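Side-chain contacts in KLLA0C04147p (PDB 5H2A), which probably binds sterols and transfers them as a yeast relative of oxysterol-binding protein, this chain being its ankyrin-repeat part near the N-terminus: residues Asp21-Ser26 with Glu52-Tyr57; Ser62-Ile67 with Gly108-Val113. All coordinates share one frame; numbering follows the deposited sequence.

Interaction 1. Residues Asp21-Ser26 with Glu52-Tyr57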
loop_
_atom_site.group_PDB
_atom_site.type_symbol
_atom_site.label_atom_id
_atom_site.label_comp_id
_atom_site.label_asym_id
_atom_site.label_seq_id
_atom_site.Cartn_x
_atom_site.Cartn_y
_atom_site.Cartn_z
ATOM N N ASP A 21 -4.130 15.653 26.642
ATOM C CA ASP A 21 -4.838 15.483 27.900
ATOM C C ASP A 21 -6.057 14.600 27.698
ATOM O O ASP A 21 -6.315 13.675 28.479
ATOM C CB ASP A 21 -5.240 16.832 28.470
ATOM C CG ASP A 21 -6.038 16.680 29.747
ATOM O OD1 ASP A 21 -5.411 16.474 30.804
ATOM O OD2 ASP A 21 -7.280 16.740 29.677
ATOM N N CYS A 22 -6.800 14.849 26.624
ATOM C CA CYS A 22 -7.967 14.028 26.316
ATOM C C CYS A 22 -7.562 12.580 26.028
ATOM O O CYS A 22 -8.169 11.631 26.542
ATOM C CB CYS A 22 -8.702 14.641 25.123
ATOM S SG CYS A 22 -10.274 13.837 24.735
ATOM N N LEU A 23 -6.550 12.387 25.182
ATOM C CA LEU A 23 -6.155 11.027 24.817
ATOM C C LEU A 23 -5.661 10.210 26.014
ATOM O O LEU A 23 -5.766 8.978 26.004
ATOM C CB LEU A 23 -5.075 11.074 23.741
ATOM C CG LEU A 23 -5.553 11.638 22.390
ATOM C CD1 LEU A 23 -4.372 11.693 21.411
ATOM C CD2 LEU A 23 -6.665 10.753 21.820
ATOM N N ARG A 24 -5.101 10.867 27.033
ATOM C CA ARG A 24 -4.570 10.155 28.196
ATOM C C ARG A 24 -5.650 9.719 29.178
ATOM O O ARG A 24 -5.471 8.722 29.883
ATOM C CB ARG A 24 -3.574 11.042 28.945
ATOM C CG ARG A 24 -2.196 11.094 28.336
ATOM C CD ARG A 24 -1.176 11.711 29.317
ATOM N NE ARG A 24 0.182 11.423 28.860
ATOM C CZ ARG A 24 0.905 12.254 28.118
ATOM N NH1 ARG A 24 0.403 13.433 27.772
ATOM N NH2 ARG A 24 2.132 11.907 27.730
ATOM N N GLN A 25 -6.761 10.453 29.249
ATOM C CA GLN A 25 -7.714 10.345 30.347
ATOM C C GLN A 25 -9.133 10.036 29.902
ATOM O O GLN A 25 -9.934 9.573 30.726
ATOM C CB GLN A 25 -7.756 11.658 31.149
ATOM C CG GLN A 25 -6.443 12.068 31.791
ATOM C CD GLN A 25 -5.950 11.042 32.797
ATOM O OE1 GLN A 25 -6.599 10.794 33.816
ATOM N NE2 GLN A 25 -4.793 10.447 32.523
ATOM N N SER A 26 -9.483 10.305 28.655
ATOM C CA SER A 26 -10.876 10.344 28.232
ATOM C C SER A 26 -11.198 9.198 27.279
ATOM O O SER A 26 -10.320 8.434 26.857
ATOM C CB SER A 26 -11.183 11.703 27.595
ATOM O OG SER A 26 -10.970 12.720 28.561
ATOM N N GLU A 52 -4.543 15.103 12.003
ATOM C CA GLU A 52 -4.178 13.902 11.265
ATOM C C GLU A 52 -3.118 13.054 11.982
ATOM O O GLU A 52 -2.838 11.947 11.521
ATOM C CB GLU A 52 -3.719 14.276 9.847
ATOM C CG GLU A 52 -2.482 15.138 9.765
ATOM C CD GLU A 52 -2.266 15.718 8.359
ATOM O OE1 GLU A 52 -1.153 16.233 8.108
ATOM O OE2 GLU A 52 -3.210 15.663 7.525
ATOM N N LEU A 53 -2.572 13.510 13.106
ATOM C CA LEU A 53 -1.652 12.720 13.911
ATOM C C LEU A 53 -2.310 12.070 15.120
ATOM O O LEU A 53 -1.600 11.495 15.946
ATOM C CB LEU A 53 -0.482 13.597 14.393
ATOM C CG LEU A 53 0.422 14.207 13.307
ATOM C CD1 LEU A 53 1.503 15.101 13.905
ATOM C CD2 LEU A 53 1.044 13.103 12.465
ATOM N N ILE A 54 -3.633 12.172 15.265
ATOM C CA ILE A 54 -4.287 11.712 16.493
ATOM C C ILE A 54 -3.994 10.242 16.749
ATOM O O ILE A 54 -3.801 9.826 17.901
ATOM C CB ILE A 54 -5.801 11.969 16.424
ATOM C CG1 ILE A 54 -6.110 13.434 16.727
ATOM C CG2 ILE A 54 -6.554 11.086 17.435
ATOM C CD1 ILE A 54 -7.590 13.754 16.525
ATOM N N LEU A 55 -3.952 9.424 15.687
ATOM C CA LEU A 55 -3.636 8.017 15.927
ATOM C C LEU A 55 -2.188 7.840 16.383
ATOM O O LEU A 55 -1.906 6.958 17.204
ATOM C CB LEU A 55 -3.925 7.175 14.676
ATOM C CG LEU A 55 -3.900 5.655 14.830
ATOM C CD1 LEU A 55 -4.751 5.180 16.008
ATOM C CD2 LEU A 55 -4.384 4.993 13.515
ATOM N N HIS A 56 -1.254 8.649 15.874
ATOM C CA HIS A 56 0.108 8.614 16.407
ATOM C C HIS A 56 0.121 8.930 17.896
ATOM O O HIS A 56 0.733 8.205 18.697
ATOM C CB HIS A 56 1.007 9.607 15.676
ATOM C CG HIS A 56 1.213 9.310 14.228
ATOM N ND1 HIS A 56 0.224 9.475 13.280
ATOM C CD2 HIS A 56 2.318 8.904 13.559
ATOM C CE1 HIS A 56 0.705 9.162 12.090
ATOM N NE2 HIS A 56 1.979 8.826 12.231
ATOM N N TYR A 57 -0.544 10.027 18.292
ATOM C CA TYR A 57 -0.552 10.389 19.707
ATOM C C TYR A 57 -1.254 9.332 20.544
ATOM O O TYR A 57 -0.822 9.035 21.659
ATOM C CB TYR A 57 -1.222 11.755 19.905
ATOM C CG TYR A 57 -0.423 12.891 19.297
ATOM C CD1 TYR A 57 0.928 13.033 19.578
ATOM C CD2 TYR A 57 -1.018 13.801 18.435
ATOM C CE1 TYR A 57 1.668 14.076 19.024
ATOM C CE2 TYR A 57 -0.287 14.838 17.869
ATOM C CZ TYR A 57 1.050 14.966 18.172
ATOM O OH TYR A 57 1.770 16.001 17.632
#
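L23 lays its isobutyl end over the base of Y57 and the backbone turn between I54 and Y57. Its CD1 does most of the touching: this methyl stands 3.5 Å from Y57 CB. L23 CD1 also lies 4.0 Å from I54 O. With chi2 of L23 at 178°, CD1 continues the line from CA through CB and CG and reaches farthest toward helix 54-61. The branch CD2 turns aside to the neighbouring I54, where it makes a looser apolar contact of 4.4 Å with CG2. The tyrosine takes part through its CB, not its ring. CB starts out facing L23, but the ring then leads away, and its OH is hydrogen-bonded to K16 NZ on helix 12-25. What crosses between the segments is therefore purely van der Waals packing, one leucine set against a helix backbone, the CB of Y57 and a branch methyl of I54, all three residues buried. L31 of helix 28-38 and L66 of helix 64-74 also touch L23, while I54 meets I35, I70 and W74, so the contact joins helices 12-25 and 54-61 where helices 28-38 and 64-74 also pack.

Interaction 2. Residues Ser62-Ile67 with Gly108-Val113; sequences SPASLI and GDVVTV
I67 meets V110 with both of its branches. From CB, which is directed toward helix 108-115, CG2 goes to one methyl of the valine, lying 4.2 Å from V110 CG1. The other branch passes through CG1, and its tip CD1 packs 3.7 Å from V110 CG2, the closer of the two approaches. CG1 of I67 lies opposite the carbonyl carbon (chi1 -68°) and CG2 opposite the backbone N, which spreads the two branches so that each faces a different methyl of the valine. The two side chains run at about a right angle to each other. One turn earlier, A64 comes in beside the same valine: its CB is 4.4 Å from V110 CG2, and the CA atoms of these two residues are the nearest pair between the segments, at 6.4 Å. The A64 methyl also abuts the carboxylate of D109, with OD2 3.3 Å from CB. The other oxygen of that group, OD1, is turned to its own backbone, where it accepts from V110 N (2.9 Å, 131° at the hydrogen) a bent bond too weak to count for much. D109 thus sits at the more exposed border of the contact. Behind the apolar centre, I67 touches L55 and A58 and V110 touches V59, all on helix 54-61, while A102 of helix 98-104 adjoins V110. Small and branched aliphatic side chains thus let helix 64-74 pack against helix 108-115. The latter follows helix 98-104 within the predicted ankyrin repeat, and packing through such aliphatic contacts is consistent with the side-by-side helix stacking by which an ankyrin-repeat array builds its elongated hydrophobic core.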
loop_
_atom_site.group_PDB
_atom_site.type_symbol
_atom_site.label_atom_id
_atom_site.label_comp_id
_atom_site.label_asym_id
_atom_site.label_seq_id
_atom_site.Cartn_x
_atom_site.Cartn_y
_atom_site.Cartn_z
ATOM N N SER A 62 -2.505 6.491 24.766
ATOM C CA SER A 62 -3.896 6.097 25.019
ATOM C C SER A 62 -4.027 4.614 25.353
ATOM O O SER A 62 -3.221 3.797 24.892
ATOM C CB SER A 62 -4.769 6.382 23.790
ATOM O OG SER A 62 -4.931 7.778 23.608
ATOM N N PRO A 63 -5.091 4.242 26.080
ATOM C CA PRO A 63 -5.433 2.818 26.227
ATOM C C PRO A 63 -5.810 2.198 24.897
ATOM O O PRO A 63 -6.349 2.862 24.008
ATOM C CB PRO A 63 -6.645 2.818 27.172
ATOM C CG PRO A 63 -6.854 4.233 27.613
ATOM C CD PRO A 63 -6.115 5.129 26.665
ATOM N N ALA A 64 -5.583 0.886 24.790
ATOM C CA ALA A 64 -5.910 0.184 23.556
ATOM C C ALA A 64 -7.396 0.284 23.231
ATOM O O ALA A 64 -7.767 0.289 22.056
ATOM C CB ALA A 64 -5.459 -1.278 23.662
ATOM N N SER A 65 -8.263 0.403 24.243
ATOM C CA SER A 65 -9.693 0.502 23.954
ATOM C C SER A 65 -10.012 1.763 23.152
ATOM O O SER A 65 -10.845 1.735 22.234
ATOM C CB SER A 65 -10.501 0.481 25.249
ATOM O OG SER A 65 -10.130 1.566 26.095
ATOM N N LEU A 66 -9.373 2.880 23.491
ATOM C CA LEU A 66 -9.608 4.114 22.743
ATOM C C LEU A 66 -8.992 4.036 21.352
ATOM O O LEU A 66 -9.593 4.505 20.375
ATOM C CB LEU A 66 -9.063 5.312 23.516
ATOM C CG LEU A 66 -9.141 6.685 22.833
ATOM C CD1 LEU A 66 -10.562 7.033 22.403
ATOM C CD2 LEU A 66 -8.599 7.738 23.781
ATOM N N ILE A 67 -7.803 3.443 21.240
ATOM C CA ILE A 67 -7.189 3.242 19.927
ATOM C C ILE A 67 -8.108 2.429 19.029
ATOM O O ILE A 67 -8.336 2.781 17.863
ATOM C CB ILE A 67 -5.808 2.580 20.082
ATOM C CG1 ILE A 67 -4.840 3.562 20.743
ATOM C CG2 ILE A 67 -5.285 2.111 18.703
ATOM C CD1 ILE A 67 -3.589 2.893 21.300
ATOM N N GLY A 108 1.961 -4.799 21.753
ATOM C CA GLY A 108 1.595 -5.934 20.924
ATOM C C GLY A 108 0.134 -5.925 20.517
ATOM O O GLY A 108 -0.204 -6.260 19.385
ATOM N N ASP A 109 -0.757 -5.535 21.440
ATOM C CA ASP A 109 -2.183 -5.545 21.122
ATOM C C ASP A 109 -2.516 -4.512 20.053
ATOM O O ASP A 109 -3.347 -4.764 19.176
ATOM C CB ASP A 109 -3.009 -5.309 22.392
ATOM C CG ASP A 109 -2.534 -4.090 23.225
ATOM O OD1 ASP A 109 -1.426 -3.513 22.993
ATOM O OD2 ASP A 109 -3.292 -3.722 24.154
ATOM N N VAL A 110 -1.876 -3.341 20.119
ATOM C CA VAL A 110 -2.090 -2.298 19.115
ATOM C C VAL A 110 -1.504 -2.724 17.770
ATOM O O VAL A 110 -2.102 -2.490 16.712
ATOM C CB VAL A 110 -1.472 -0.975 19.615
ATOM C CG1 VAL A 110 -1.588 0.125 18.544
ATOM C CG2 VAL A 110 -2.144 -0.541 20.918
ATOM N N VAL A 111 -0.330 -3.370 17.789
ATOM C CA VAL A 111 0.252 -3.884 16.549
ATOM C C VAL A 111 -0.725 -4.827 15.857
ATOM O O VAL A 111 -0.935 -4.755 14.643
ATOM C CB VAL A 111 1.595 -4.576 16.839
ATOM C CG1 VAL A 111 2.050 -5.358 15.621
ATOM C CG2 VAL A 111 2.666 -3.525 17.237
ATOM N N THR A 112 -1.360 -5.707 16.629
ATOM C CA THR A 112 -2.329 -6.639 16.060
ATOM C C THR A 112 -3.513 -5.916 15.425
ATOM O O THR A 112 -3.932 -6.258 14.313
ATOM C CB THR A 112 -2.802 -7.603 17.148
ATOM O OG1 THR A 112 -1.696 -8.416 17.556
ATOM C CG2 THR A 112 -3.916 -8.500 16.633
ATOM N N VAL A 113 -4.078 -4.927 16.122
ATOM C CA VAL A 113 -5.193 -4.152 15.560
ATOM C C VAL A 113 -4.789 -3.508 14.237
ATOM O O VAL A 113 -5.536 -3.532 13.250
ATOM C CB VAL A 113 -5.662 -3.093 16.573
ATOM C CG1 VAL A 113 -6.648 -2.104 15.918
ATOM C CG2 VAL A 113 -6.311 -3.763 17.789
#

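How the interactions relate
Interactions 1 and 2 follow one another along the chain, and their centres lie about 12 Å apart. They meet directly where helix 12-25 ends: L23 O is 2.8 Å from S62 OG, a probable hydrogen bond between the two contacts. Beside it, L66 CD2 packs 3.6 Å from S26 O. Helix 54-61 serves both, carrying I54 and Y57 of interaction 1 and, farther along, A58 and V59, which back I67 and V110 of interaction 2. Together the contacts link helix 12-25 to helix 108-115 through helices 54-61 and 64-74. Neither contact includes a residue known to bind a ligand; interaction 1 is buried, interaction 2 partly so, and both are helix packing in the ankyrin-repeat part.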